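Cpftsy (PDB 4AK9) is the chloroplast FtsY of a moss, a SIMIBI GTPase that probably acts as the membrane receptor for the chloroplast signal recognition particle in protein targeting. Local coordinates at residues 254-259 and 286-291; 265-270 and 290-295; 145-150 and 170-175; 117-122 and 200-205. One frame throughout, in Å; residues are numbered along the deposited sequence.

Interaction 1 of 4, residues 254-259 and 286-291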
loop_
_atom_site.group_PDB
_atom_site.type_symbol
_atom_site.label_atom_id
_atom_site.label_comp_id
_atom_site.label_asym_id
_atom_site.label_seq_id
_atom_site.Cartn_x
_atom_site.Cartn_y
_atom_site.Cartn_z
ATOM N N GLN A 254 -8.412 3.729 -8.588
ATOM C CA GLN A 254 -8.623 4.421 -9.857
ATOM C C GLN A 254 -8.690 3.420 -11.032
ATOM O O GLN A 254 -9.370 3.678 -12.031
ATOM C CB GLN A 254 -7.562 5.517 -10.074
ATOM C CG GLN A 254 -6.197 4.976 -10.297
ATOM C CD GLN A 254 -5.144 6.048 -10.249
ATOM O OE1 GLN A 254 -4.557 6.384 -11.275
ATOM N NE2 GLN A 254 -4.883 6.593 -9.047
ATOM N N ALA A 255 -8.044 2.259 -10.916
ATOM C CA ALA A 255 -8.137 1.260 -11.986
ATOM C C ALA A 255 -9.541 0.666 -12.117
ATOM O O ALA A 255 -10.060 0.445 -13.229
ATOM C CB ALA A 255 -7.126 0.170 -11.801
ATOM N N ARG A 256 -10.160 0.382 -10.975
ATOM C CA ARG A 256 -11.536 -0.102 -10.980
ATOM C C ARG A 256 -12.482 0.943 -11.562
ATOM O O ARG A 256 -13.359 0.608 -12.361
ATOM C CB ARG A 256 -11.973 -0.424 -9.555
ATOM C CG ARG A 256 -11.256 -1.635 -9.010
ATOM C CD ARG A 256 -11.833 -2.089 -7.668
ATOM N NE ARG A 256 -11.458 -3.476 -7.433
ATOM C CZ ARG A 256 -10.502 -3.869 -6.600
ATOM N NH1 ARG A 256 -9.835 -2.975 -5.866
ATOM N NH2 ARG A 256 -10.239 -5.166 -6.483
ATOM N N GLU A 257 -12.285 2.195 -11.170
ATOM C CA GLU A 257 -13.139 3.290 -11.624
ATOM C C GLU A 257 -13.034 3.475 -13.126
ATOM O O GLU A 257 -14.065 3.560 -13.815
ATOM C CB GLU A 257 -12.783 4.592 -10.904
ATOM C CG GLU A 257 -13.183 4.591 -9.429
ATOM C CD GLU A 257 -12.574 5.753 -8.631
ATOM O OE1 GLU A 257 -12.532 6.890 -9.173
ATOM O OE2 GLU A 257 -12.160 5.524 -7.461
ATOM N N PHE A 258 -11.811 3.527 -13.653
ATOM C CA PHE A 258 -11.664 3.692 -15.103
ATOM C C PHE A 258 -12.257 2.538 -15.892
ATOM O O PHE A 258 -12.853 2.729 -16.954
ATOM C CB PHE A 258 -10.191 3.953 -15.513
ATOM C CG PHE A 258 -9.812 5.401 -15.497
ATOM C CD1 PHE A 258 -9.476 6.039 -14.301
ATOM C CD2 PHE A 258 -9.848 6.154 -16.664
ATOM C CE1 PHE A 258 -9.148 7.387 -14.269
ATOM C CE2 PHE A 258 -9.521 7.511 -16.634
ATOM C CZ PHE A 258 -9.173 8.132 -15.440
ATOM N N ASN A 259 -12.127 1.314 -15.389
ATOM C CA ASN A 259 -12.625 0.180 -16.147
ATOM C C ASN A 259 -14.158 0.126 -16.137
ATOM O O ASN A 259 -14.774 -0.509 -16.977
ATOM C CB ASN A 259 -12.033 -1.129 -15.610
ATOM C CG ASN A 259 -12.452 -2.355 -16.419
ATOM O OD1 ASN A 259 -12.217 -2.463 -17.638
ATOM N ND2 ASN A 259 -13.036 -3.331 -15.716
ATOM N N ASP A 286 -3.858 -9.879 -10.748
ATOM C CA ASP A 286 -4.670 -10.809 -9.962
ATOM C C ASP A 286 -6.088 -10.294 -9.699
ATOM O O ASP A 286 -7.086 -11.006 -9.932
ATOM C CB ASP A 286 -3.964 -11.131 -8.640
ATOM C CG ASP A 286 -4.749 -12.125 -7.789
ATOM O OD1 ASP A 286 -5.341 -13.075 -8.369
ATOM O OD2 ASP A 286 -4.810 -11.935 -6.546
ATOM N N GLU A 287 -6.210 -9.051 -9.242
ATOM C CA GLU A 287 -7.502 -8.511 -8.874
ATOM C C GLU A 287 -8.356 -8.118 -10.056
ATOM O O GLU A 287 -9.583 -8.269 -9.985
ATOM C CB GLU A 287 -7.346 -7.286 -7.951
ATOM C CG GLU A 287 -6.815 -7.615 -6.529
ATOM C CD GLU A 287 -7.866 -8.298 -5.655
ATOM O OE1 GLU A 287 -9.064 -7.920 -5.748
ATOM O OE2 GLU A 287 -7.506 -9.227 -4.888
ATOM N N LEU A 288 -7.748 -7.607 -11.137
ATOM C CA LEU A 288 -8.538 -7.039 -12.250
ATOM C C LEU A 288 -8.659 -7.947 -13.472
ATOM O O LEU A 288 -9.486 -7.696 -14.381
ATOM C CB LEU A 288 -8.029 -5.633 -12.697
ATOM C CG LEU A 288 -7.976 -4.474 -11.661
ATOM C CD1 LEU A 288 -8.444 -3.182 -12.311
ATOM C CD2 LEU A 288 -8.792 -4.728 -10.403
ATOM N N SER A 289 -7.860 -9.018 -13.505
ATOM C CA SER A 289 -7.896 -9.970 -14.612
ATOM C C SER A 289 -7.670 -9.300 -15.976
ATOM O O SER A 289 -8.263 -9.715 -16.983
ATOM C CB SER A 289 -9.240 -10.748 -14.602
ATOM O OG SER A 289 -9.486 -11.340 -13.309
ATOM N N ILE A 290 -6.804 -8.277 -16.008
ATOM C CA ILE A 290 -6.444 -7.535 -17.224
ATOM C C ILE A 290 -4.921 -7.442 -17.208
ATOM O O ILE A 290 -4.328 -7.204 -16.129
ATOM C CB ILE A 290 -7.026 -6.113 -17.159
ATOM C CG1 ILE A 290 -8.559 -6.167 -17.307
ATOM C CG2 ILE A 290 -6.425 -5.195 -18.251
ATOM C CD1 ILE A 290 -9.197 -4.878 -16.859
ATOM N N PRO A 291 -4.268 -7.746 -18.354
ATOM C CA PRO A 291 -2.802 -7.825 -18.307
ATOM C C PRO A 291 -2.121 -6.460 -18.146
ATOM O O PRO A 291 -2.631 -5.400 -18.550
ATOM C CB PRO A 291 -2.448 -8.449 -19.674
ATOM C CG PRO A 291 -3.572 -7.985 -20.591
ATOM C CD PRO A 291 -4.800 -8.088 -19.691
HETATM O O HOH W 1 -11.776 -7.608 -8.396
#
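R256 and L288 mark the nearest approach of two backbones, their CA atoms 7.7 Å apart, where helix 251-261 runs past the C-terminal end of helix 280-288 and the turn that follows it. The gap is bridged mainly by side chains, helped by one water. The L288 fork fills it: CD1 of L288 lies 3.6 Å from A255 CB, while CD2 sits over one face of the R256 guanidinium, displaced toward its rim. The R256 chain is extended from CG to NE, and the guanidinium beyond it meets E287. R256 NH2 approaches E287 OE1 at 3.1 Å in a salt bridge; the carboxylate oxygen stands at the guanidinium edge, in plane, although the two flat groups are turned 69° apart. Both helices pack on the same side of the central sheet of the GTPase domain, a P-loop NTPase fold in which A255 also touches L241 and L288 touches F267. Water 1 receives a weak 3.5 Å bond from R256 NH2 and donates to E287 O at 2.8 Å, joining the arginine to the last turn of the helix. Beyond S289, whose positive phi ends that helix, I290 CD1 and N259 OD1 meet tip to tip at 3.9 Å; the same oxygen accepts a hydrogen bond from V264 N.

Interaction 2 of 4, residues 265-270 and 290-295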
loop_
_atom_site.group_PDB
_atom_site.type_symbol
_atom_site.label_atom_id
_atom_site.label_comp_id
_atom_site.label_asym_id
_atom_site.label_seq_id
_atom_site.Cartn_x
_atom_site.Cartn_y
_atom_site.Cartn_z
ATOM N N THR A 265 -8.054 -2.556 -21.898
ATOM C CA THR A 265 -7.515 -3.789 -22.461
ATOM C C THR A 265 -6.127 -4.107 -21.905
ATOM O O THR A 265 -5.625 -5.231 -22.075
ATOM C CB THR A 265 -7.446 -3.703 -23.999
ATOM O OG1 THR A 265 -6.566 -2.634 -24.378
ATOM C CG2 THR A 265 -8.848 -3.398 -24.553
ATOM N N GLY A 266 -5.498 -3.143 -21.255
ATOM C CA GLY A 266 -4.159 -3.376 -20.703
ATOM C C GLY A 266 -3.729 -2.241 -19.806
ATOM O O GLY A 266 -4.181 -1.114 -19.967
ATOM N N PHE A 267 -2.853 -2.545 -18.836
ATOM C CA PHE A 267 -2.287 -1.492 -17.991
ATOM C C PHE A 267 -0.852 -1.153 -18.405
ATOM O O PHE A 267 -0.105 -2.009 -18.889
ATOM C CB PHE A 267 -2.239 -1.952 -16.532
ATOM C CG PHE A 267 -3.552 -2.432 -15.998
ATOM C CD1 PHE A 267 -4.627 -1.581 -15.885
ATOM C CD2 PHE A 267 -3.687 -3.756 -15.560
ATOM C CE1 PHE A 267 -5.841 -2.027 -15.381
ATOM C CE2 PHE A 267 -4.915 -4.217 -15.040
ATOM C CZ PHE A 267 -5.983 -3.344 -14.935
ATOM N N ILE A 268 -0.491 0.093 -18.163
ATOM C CA ILE A 268 0.889 0.562 -18.178
ATOM C C ILE A 268 1.225 1.144 -16.822
ATOM O O ILE A 268 0.613 2.129 -16.361
ATOM C CB ILE A 268 1.097 1.615 -19.295
ATOM C CG1 ILE A 268 0.796 0.956 -20.644
ATOM C CG2 ILE A 268 2.591 2.213 -19.221
ATOM C CD1 ILE A 268 0.729 1.985 -21.801
ATOM N N LEU A 269 2.180 0.506 -16.144
ATOM C CA LEU A 269 2.553 0.921 -14.785
ATOM C C LEU A 269 3.876 1.662 -14.855
ATOM O O LEU A 269 4.883 1.069 -15.242
ATOM C CB LEU A 269 2.691 -0.302 -13.856
ATOM C CG LEU A 269 1.355 -0.672 -13.160
ATOM C CD1 LEU A 269 0.239 -1.041 -14.156
ATOM C CD2 LEU A 269 1.551 -1.809 -12.170
ATOM N N THR A 270 3.840 2.944 -14.547
ATOM C CA THR A 270 5.018 3.808 -14.689
ATOM C C THR A 270 5.770 3.997 -13.360
ATOM O O THR A 270 5.243 3.673 -12.278
ATOM C CB THR A 270 4.606 5.215 -15.168
ATOM O OG1 THR A 270 3.727 5.791 -14.200
ATOM C CG2 THR A 270 3.901 5.164 -16.521
ATOM N N ILE A 290 -6.804 -8.277 -16.008
ATOM C CA ILE A 290 -6.444 -7.535 -17.224
ATOM C C ILE A 290 -4.921 -7.442 -17.208
ATOM O O ILE A 290 -4.328 -7.204 -16.129
ATOM C CB ILE A 290 -7.026 -6.113 -17.159
ATOM C CG1 ILE A 290 -8.559 -6.167 -17.307
ATOM C CG2 ILE A 290 -6.425 -5.195 -18.251
ATOM C CD1 ILE A 290 -9.197 -4.878 -16.859
ATOM N N PRO A 291 -4.268 -7.746 -18.354
ATOM C CA PRO A 291 -2.802 -7.825 -18.307
ATOM C C PRO A 291 -2.121 -6.460 -18.146
ATOM O O PRO A 291 -2.631 -5.400 -18.550
ATOM C CB PRO A 291 -2.448 -8.449 -19.674
ATOM C CG PRO A 291 -3.572 -7.985 -20.591
ATOM C CD PRO A 291 -4.800 -8.088 -19.691
ATOM N N VAL A 292 -0.970 -6.483 -17.491
ATOM C CA VAL A 292 -0.034 -5.356 -17.560
ATOM C C VAL A 292 0.721 -5.544 -18.886
ATOM O O VAL A 292 1.251 -6.636 -19.153
ATOM C CB VAL A 292 0.950 -5.377 -16.364
ATOM C CG1 VAL A 292 2.121 -4.404 -16.632
ATOM C CG2 VAL A 292 0.220 -4.997 -15.062
ATOM N N LYS A 293 0.741 -4.510 -19.735
ATOM C CA LYS A 293 1.335 -4.637 -21.058
ATOM C C LYS A 293 2.716 -3.975 -21.171
ATOM O O LYS A 293 3.568 -4.448 -21.946
ATOM C CB LYS A 293 0.374 -4.085 -22.136
ATOM C CG LYS A 293 -0.924 -4.925 -22.255
ATOM C CD LYS A 293 -1.634 -4.792 -23.621
ATOM C CE LYS A 293 -2.648 -5.968 -23.729
ATOM N NZ LYS A 293 -3.290 -6.095 -25.065
ATOM N N PHE A 294 2.921 -2.901 -20.410
ATOM C CA PHE A 294 4.233 -2.222 -20.309
ATOM C C PHE A 294 4.536 -1.830 -18.862
ATOM O O PHE A 294 3.607 -1.528 -18.075
ATOM C CB PHE A 294 4.241 -0.952 -21.167
ATOM C CG PHE A 294 4.093 -1.230 -22.638
ATOM C CD1 PHE A 294 2.827 -1.324 -23.218
ATOM C CD2 PHE A 294 5.208 -1.413 -23.431
ATOM C CE1 PHE A 294 2.692 -1.592 -24.585
ATOM C CE2 PHE A 294 5.079 -1.696 -24.815
ATOM C CZ PHE A 294 3.807 -1.783 -25.376
ATOM N N VAL A 295 5.824 -1.808 -18.508
ATOM C CA VAL A 295 6.255 -1.187 -17.254
ATOM C C VAL A 295 7.288 -0.083 -17.533
ATOM O O VAL A 295 8.178 -0.268 -18.362
ATOM C CB VAL A 295 6.864 -2.219 -16.303
ATOM C CG1 VAL A 295 5.767 -3.143 -15.773
ATOM C CG2 VAL A 295 7.932 -3.053 -17.031
#
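F267 and I290 form the apolar centre of a parallel strand pair that belongs to a beta-alpha-beta unit: strand 266-270, helix 280-288 and strand 292-296. The two side chains cross at about a right angle. I290 CG2 lies over one ring face, 4.0 Å from the centroid of the F267 ring and offset toward its rim, a CH-pi contact, while V292 CG2 comes to the ring edge. Next along the same face of the sheet, L269 CD1 reaches V292 CG2 at 4.1 Å; the crossover helix packs there through V284 on F267 and V281 on L269. On the other face I268 and F294 lie side by side and point the same way, with I268 CG1 4.0 Å from F294 CB, and helix 126-142 packs against both.

Backbone bonds hold this core together. F267 gives its N-H to P291 O and takes K293 N on its own carbonyl, and L269 N closes on F294 O at 3.1 Å. Between F267 and I268 the register slips by one residue, a beta bulge with K293 as the extra residue between V292 and F294. I290 O, 3.2 Å from F267 CE2, is buried without a polar partner. At the polar edge the K293 chain, extended beyond CG, runs past G266 CA; its NZ bonds to E108 O and forms a salt bridge with E238, whose carboxylate also holds T265 OG1. Along that path K293 CE passes 3.5 Å from T265 O.

Interaction 3 of 4, residues 145-150 and 170-175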
loop_
_atom_site.group_PDB
_atom_site.type_symbol
_atom_site.label_atom_id
_atom_site.label_comp_id
_atom_site.label_asym_id
_atom_site.label_seq_id
_atom_site.Cartn_x
_atom_site.Cartn_y
_atom_site.Cartn_z
ATOM N N VAL A 145 7.197 1.846 -38.142
ATOM C CA VAL A 145 5.757 2.092 -38.108
ATOM C C VAL A 145 5.459 3.602 -38.204
ATOM O O VAL A 145 6.116 4.425 -37.557
ATOM C CB VAL A 145 5.148 1.491 -36.807
ATOM C CG1 VAL A 145 3.652 1.784 -36.694
ATOM C CG2 VAL A 145 5.426 -0.012 -36.748
ATOM N N LYS A 146 4.476 3.953 -39.025
ATOM C CA LYS A 146 4.078 5.348 -39.214
ATOM C C LYS A 146 2.991 5.782 -38.200
ATOM O O LYS A 146 1.846 5.298 -38.244
ATOM C CB LYS A 146 3.577 5.528 -40.645
ATOM C CG LYS A 146 3.108 6.920 -41.002
ATOM C CD LYS A 146 2.746 6.960 -42.489
ATOM C CE LYS A 146 2.225 8.333 -42.910
ATOM N NZ LYS A 146 1.490 8.222 -44.211
ATOM N N VAL A 147 3.344 6.722 -37.322
ATOM C CA VAL A 147 2.523 7.058 -36.157
ATOM C C VAL A 147 1.888 8.434 -36.262
ATOM O O VAL A 147 2.551 9.401 -36.660
ATOM C CB VAL A 147 3.380 7.075 -34.852
ATOM C CG1 VAL A 147 2.546 7.515 -33.658
ATOM C CG2 VAL A 147 4.008 5.716 -34.615
ATOM N N LEU A 148 0.608 8.520 -35.898
ATOM C CA LEU A 148 -0.076 9.800 -35.759
ATOM C C LEU A 148 -0.552 9.983 -34.322
ATOM O O LEU A 148 -1.224 9.111 -33.778
ATOM C CB LEU A 148 -1.283 9.879 -36.702
ATOM C CG LEU A 148 -2.186 11.106 -36.540
ATOM C CD1 LEU A 148 -1.446 12.358 -37.007
ATOM C CD2 LEU A 148 -3.524 10.961 -37.323
ATOM N N MET A 149 -0.226 11.121 -33.716
ATOM C CA MET A 149 -0.685 11.394 -32.357
ATOM C C MET A 149 -1.920 12.261 -32.369
ATOM O O MET A 149 -2.075 13.130 -33.234
ATOM C CB MET A 149 0.422 12.063 -31.526
ATOM C CG MET A 149 1.640 11.201 -31.315
ATOM S SD MET A 149 2.873 12.128 -30.365
ATOM C CE MET A 149 4.176 10.959 -30.226
ATOM N N ALA A 150 -2.816 12.033 -31.406
ATOM C CA ALA A 150 -4.032 12.828 -31.292
ATOM C C ALA A 150 -4.141 13.434 -29.909
ATOM O O ALA A 150 -4.184 12.700 -28.886
ATOM C CB ALA A 150 -5.263 11.964 -31.590
ATOM N N THR A 170 10.006 12.138 -31.748
ATOM C CA THR A 170 9.849 10.793 -32.275
ATOM C C THR A 170 9.604 10.773 -33.759
ATOM O O THR A 170 9.582 9.695 -34.359
ATOM C CB THR A 170 8.698 10.028 -31.594
ATOM O OG1 THR A 170 7.482 10.772 -31.757
ATOM C CG2 THR A 170 9.000 9.817 -30.122
ATOM N N GLY A 171 9.407 11.935 -34.363
ATOM C CA GLY A 171 9.156 11.965 -35.795
ATOM C C GLY A 171 7.745 11.514 -36.137
ATOM O O GLY A 171 7.494 10.982 -37.217
ATOM N N SER A 172 6.825 11.710 -35.198
ATOM C CA SER A 172 5.415 11.380 -35.408
ATOM C C SER A 172 4.679 12.628 -35.830
ATOM O O SER A 172 5.075 13.739 -35.459
ATOM C CB SER A 172 4.790 10.864 -34.103
ATOM O OG SER A 172 5.515 9.744 -33.615
ATOM N N GLU A 173 3.595 12.451 -36.585
ATOM C CA GLU A 173 2.693 13.565 -36.891
ATOM C C GLU A 173 1.712 13.732 -35.745
ATOM O O GLU A 173 1.555 12.814 -34.925
ATOM C CB GLU A 173 1.931 13.300 -38.199
ATOM C CG GLU A 173 2.847 13.019 -39.397
ATOM C CD GLU A 173 3.693 14.231 -39.790
ATOM O OE1 GLU A 173 3.103 15.318 -40.015
ATOM O OE2 GLU A 173 4.943 14.096 -39.866
ATOM N N ILE A 174 1.047 14.881 -35.679
ATOM C CA ILE A 174 0.111 15.129 -34.591
ATOM C C ILE A 174 -1.113 15.926 -35.026
ATOM O O ILE A 174 -1.001 16.870 -35.813
ATOM C CB ILE A 174 0.808 15.831 -33.383
ATOM C CG1 ILE A 174 -0.190 16.113 -32.252
ATOM C CG2 ILE A 174 1.481 17.143 -33.809
ATOM C CD1 ILE A 174 0.484 16.348 -30.901
ATOM N N VAL A 175 -2.285 15.517 -34.532
ATOM C CA VAL A 175 -3.515 16.280 -34.715
ATOM C C VAL A 175 -3.856 16.974 -33.407
ATOM O O VAL A 175 -3.916 16.324 -32.340
ATOM C CB VAL A 175 -4.706 15.371 -35.102
ATOM C CG1 VAL A 175 -6.024 16.148 -35.011
ATOM C CG2 VAL A 175 -4.508 14.744 -36.501
#
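M149 lies at the middle of the ladder that pairs strand 147-150 with strand 173-175, the outermost strand at one edge of the GTPase-domain sheet. Both of its backbone polar groups are used: M149 N donates to E173 O at 2.7 Å, and M149 O accepts from V175 N at 2.7 Å, the latter nearly along the C=O axis. The first bond is almost straight at hydrogen, 170°, although the donor is tilted 27° from the carbonyl plane. E173 N completes the ladder on V147 O, with a longer separation of 3.2 Å. The intervening L148 turns its backbone bonds to V202 and L204 on the next strand, so strand 147-150 is bonded along both sides.

At the entry to strand 173-175, G171 is the C-prime residue of a Schellman motif that ends helix 158-170: S172 N bonds to A167 O and G171 N to Q168 O. S172 OG donates to T170 OG1 at 2.9 Å, and T170 OG1 is also bonded to W166 O and A167 O. The M149 chain, extended beyond CG, brings its methyl to this hydroxyl pair, M149 CE lying 3.6 Å from T170 OG1. On the opposite sheet face, L148 CG is anti to the backbone N (chi1 173°), and farther out L148 CD1 touches E173 CB at 3.7 Å and V175 CG2 at 3.9 Å.

Interaction 4 of 4, residues 117-122 and 200-205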
loop_
_atom_site.group_PDB
_atom_site.type_symbol
_atom_site.label_atom_id
_atom_site.label_comp_id
_atom_site.label_asym_id
_atom_site.label_seq_id
_atom_site.Cartn_x
_atom_site.Cartn_y
_atom_site.Cartn_z
ATOM N N ALA A 117 -4.350 0.943 -36.862
ATOM C CA ALA A 117 -4.732 0.568 -35.501
ATOM C C ALA A 117 -4.898 1.852 -34.688
ATOM O O ALA A 117 -4.256 2.885 -34.974
ATOM C CB ALA A 117 -3.686 -0.337 -34.862
ATOM N N VAL A 118 -5.757 1.804 -33.672
ATOM C CA VAL A 118 -6.001 2.975 -32.848
ATOM C C VAL A 118 -5.861 2.591 -31.365
ATOM O O VAL A 118 -6.531 1.673 -30.882
ATOM C CB VAL A 118 -7.384 3.589 -33.090
ATOM C CG1 VAL A 118 -7.636 4.767 -32.138
ATOM C CG2 VAL A 118 -7.507 4.074 -34.562
ATOM N N LEU A 119 -4.963 3.284 -30.664
ATOM C CA LEU A 119 -4.721 2.996 -29.239
ATOM C C LEU A 119 -5.162 4.221 -28.449
ATOM O O LEU A 119 -4.672 5.341 -28.690
ATOM C CB LEU A 119 -3.221 2.750 -29.012
ATOM C CG LEU A 119 -2.569 1.377 -29.157
ATOM C CD1 LEU A 119 -3.114 0.609 -30.314
ATOM C CD2 LEU A 119 -1.067 1.517 -29.287
ATOM N N MET A 120 -6.096 4.049 -27.514
ATOM C CA MET A 120 -6.461 5.143 -26.630
ATOM C C MET A 120 -5.713 5.006 -25.302
ATOM O O MET A 120 -5.653 3.925 -24.728
ATOM C CB MET A 120 -7.970 5.189 -26.380
ATOM C CG MET A 120 -8.771 5.595 -27.603
ATOM S SD MET A 120 -10.544 5.394 -27.264
ATOM C CE MET A 120 -10.930 6.792 -26.220
ATOM N N ILE A 121 -5.096 6.091 -24.858
ATOM C CA ILE A 121 -4.343 6.086 -23.605
ATOM C C ILE A 121 -5.214 6.815 -22.589
ATOM O O ILE A 121 -5.647 7.971 -22.808
ATOM C CB ILE A 121 -3.000 6.829 -23.751
ATOM C CG1 ILE A 121 -2.112 6.211 -24.833
ATOM C CG2 ILE A 121 -2.295 7.027 -22.381
ATOM C CD1 ILE A 121 -2.076 4.709 -24.938
ATOM N N VAL A 122 -5.533 6.155 -21.474
ATOM C CA VAL A 122 -6.392 6.795 -20.478
ATOM C C VAL A 122 -5.751 6.780 -19.083
ATOM O O VAL A 122 -4.766 6.070 -18.854
ATOM C CB VAL A 122 -7.781 6.095 -20.383
ATOM C CG1 VAL A 122 -8.482 6.133 -21.759
ATOM C CG2 VAL A 122 -7.596 4.651 -19.954
ATOM N N PHE A 200 -1.703 6.016 -42.383
ATOM C CA PHE A 200 -0.928 5.876 -41.136
ATOM C C PHE A 200 -1.124 4.474 -40.568
ATOM O O PHE A 200 -2.184 3.878 -40.761
ATOM C CB PHE A 200 -1.400 6.901 -40.107
ATOM C CG PHE A 200 -0.824 8.285 -40.301
ATOM C CD1 PHE A 200 -1.467 9.223 -41.109
ATOM C CD2 PHE A 200 0.358 8.655 -39.662
ATOM C CE1 PHE A 200 -0.941 10.506 -41.283
ATOM C CE2 PHE A 200 0.893 9.931 -39.832
ATOM C CZ PHE A 200 0.244 10.860 -40.640
ATOM N N ASP A 201 -0.138 3.945 -39.850
ATOM C CA ASP A 201 -0.264 2.580 -39.336
ATOM C C ASP A 201 -0.919 2.532 -37.961
ATOM O O ASP A 201 -1.603 1.562 -37.631
ATOM C CB ASP A 201 1.091 1.898 -39.259
ATOM C CG ASP A 201 1.756 1.770 -40.624
ATOM O OD1 ASP A 201 1.238 1.006 -41.475
ATOM O OD2 ASP A 201 2.802 2.424 -40.841
ATOM N N VAL A 202 -0.682 3.565 -37.156
ATOM C CA VAL A 202 -1.121 3.543 -35.749
ATOM C C VAL A 202 -1.485 4.956 -35.357
ATOM O O VAL A 202 -0.782 5.897 -35.741
ATOM C CB VAL A 202 0.014 3.091 -34.804
ATOM C CG1 VAL A 202 -0.431 3.213 -33.366
ATOM C CG2 VAL A 202 0.421 1.640 -35.073
ATOM N N VAL A 203 -2.593 5.112 -34.634
ATOM C CA VAL A 203 -2.960 6.394 -34.066
ATOM C C VAL A 203 -2.888 6.248 -32.544
ATOM O O VAL A 203 -3.482 5.328 -31.981
ATOM C CB VAL A 203 -4.394 6.785 -34.401
ATOM C CG1 VAL A 203 -4.756 8.121 -33.759
ATOM C CG2 VAL A 203 -4.599 6.826 -35.919
ATOM N N LEU A 204 -2.156 7.148 -31.897
ATOM C CA LEU A 204 -1.998 7.142 -30.435
ATOM C C LEU A 204 -2.794 8.301 -29.859
ATOM O O LEU A 204 -2.444 9.461 -30.048
ATOM C CB LEU A 204 -0.513 7.277 -30.057
ATOM C CG LEU A 204 0.376 6.064 -29.770
ATOM C CD1 LEU A 204 -0.174 4.800 -30.355
ATOM C CD2 LEU A 204 1.865 6.254 -30.161
ATOM N N CYS A 205 -3.878 8.004 -29.147
ATOM C CA CYS A 205 -4.809 9.053 -28.647
ATOM C C CYS A 205 -4.618 9.392 -27.183
ATOM O O CYS A 205 -4.657 8.504 -26.329
ATOM C CB CYS A 205 -6.272 8.588 -28.806
ATOM S SG CYS A 205 -6.745 8.158 -30.496
#
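L119 and L204 lie side by side on one face of a parallel strand pair, pointing the same way, with L119 CD2 3.6 Å from L204 CD1. On the other face V118 spans two residues of the partner strand. V118 CG1, anti to the backbone N (chi1 176°), meets C205 SG at 3.9 Å, while V118 CG2 comes to V203 CB at 4.1 Å. C205 CB in turn packs beside M120 CG.

Five backbone hydrogen bonds set this register, those at L119 being the straightest. L119 is gripped on both sides: L119 N points at V203 O at 2.8 Å with an angle of 179° at hydrogen, and its carbonyl takes C205 N. A117 opens the ladder by donating to D201 O and accepting from V203 N, and I121 N closes it on C205 O at 2.9 Å. I121 also rests its CB 3.5 Å from that same C205 O.

The next shell packs on both strands. Helix 126-142 covers the leucine face through F140 on L119 and L133 on L204, whereas helix 184-197 meets the opposite face at V203 and C205. Just before strand 202-205, the D201 carboxylate forms a salt bridge with R115 through OD1 and accepts K146 N on OD2.

Strand 117-123 ends at G123, the first residue of a Walker A-like pattern whose G128, K129 and T130 lie at the start of helix 126-142. A central parallel strand thus passes through a probable nucleotide-binding P-loop into a helix, as in P-loop NTPases.

How the interactions relate
From the N terminus, strand 117-123 comes first, and interaction 4 joins it to strand 202-205, closing a long loop. Within that loop falls interaction 3, a shorter closure between 145-150 and 170-175. The two meet where strands 147-150 and 202-205 are neighbours, so together they build one half of the sheet. Interactions 1 and 2 follow in series. They overlap along the chain: 254-259 and 265-270 both reach forward to the stretch around I290 and P291, interaction 2 adding a strand pair to the sheet's other half and interaction 1 tying two covering helices together. The two contacts touch each other directly, and F258 on V122 links interaction 1 to interaction 4.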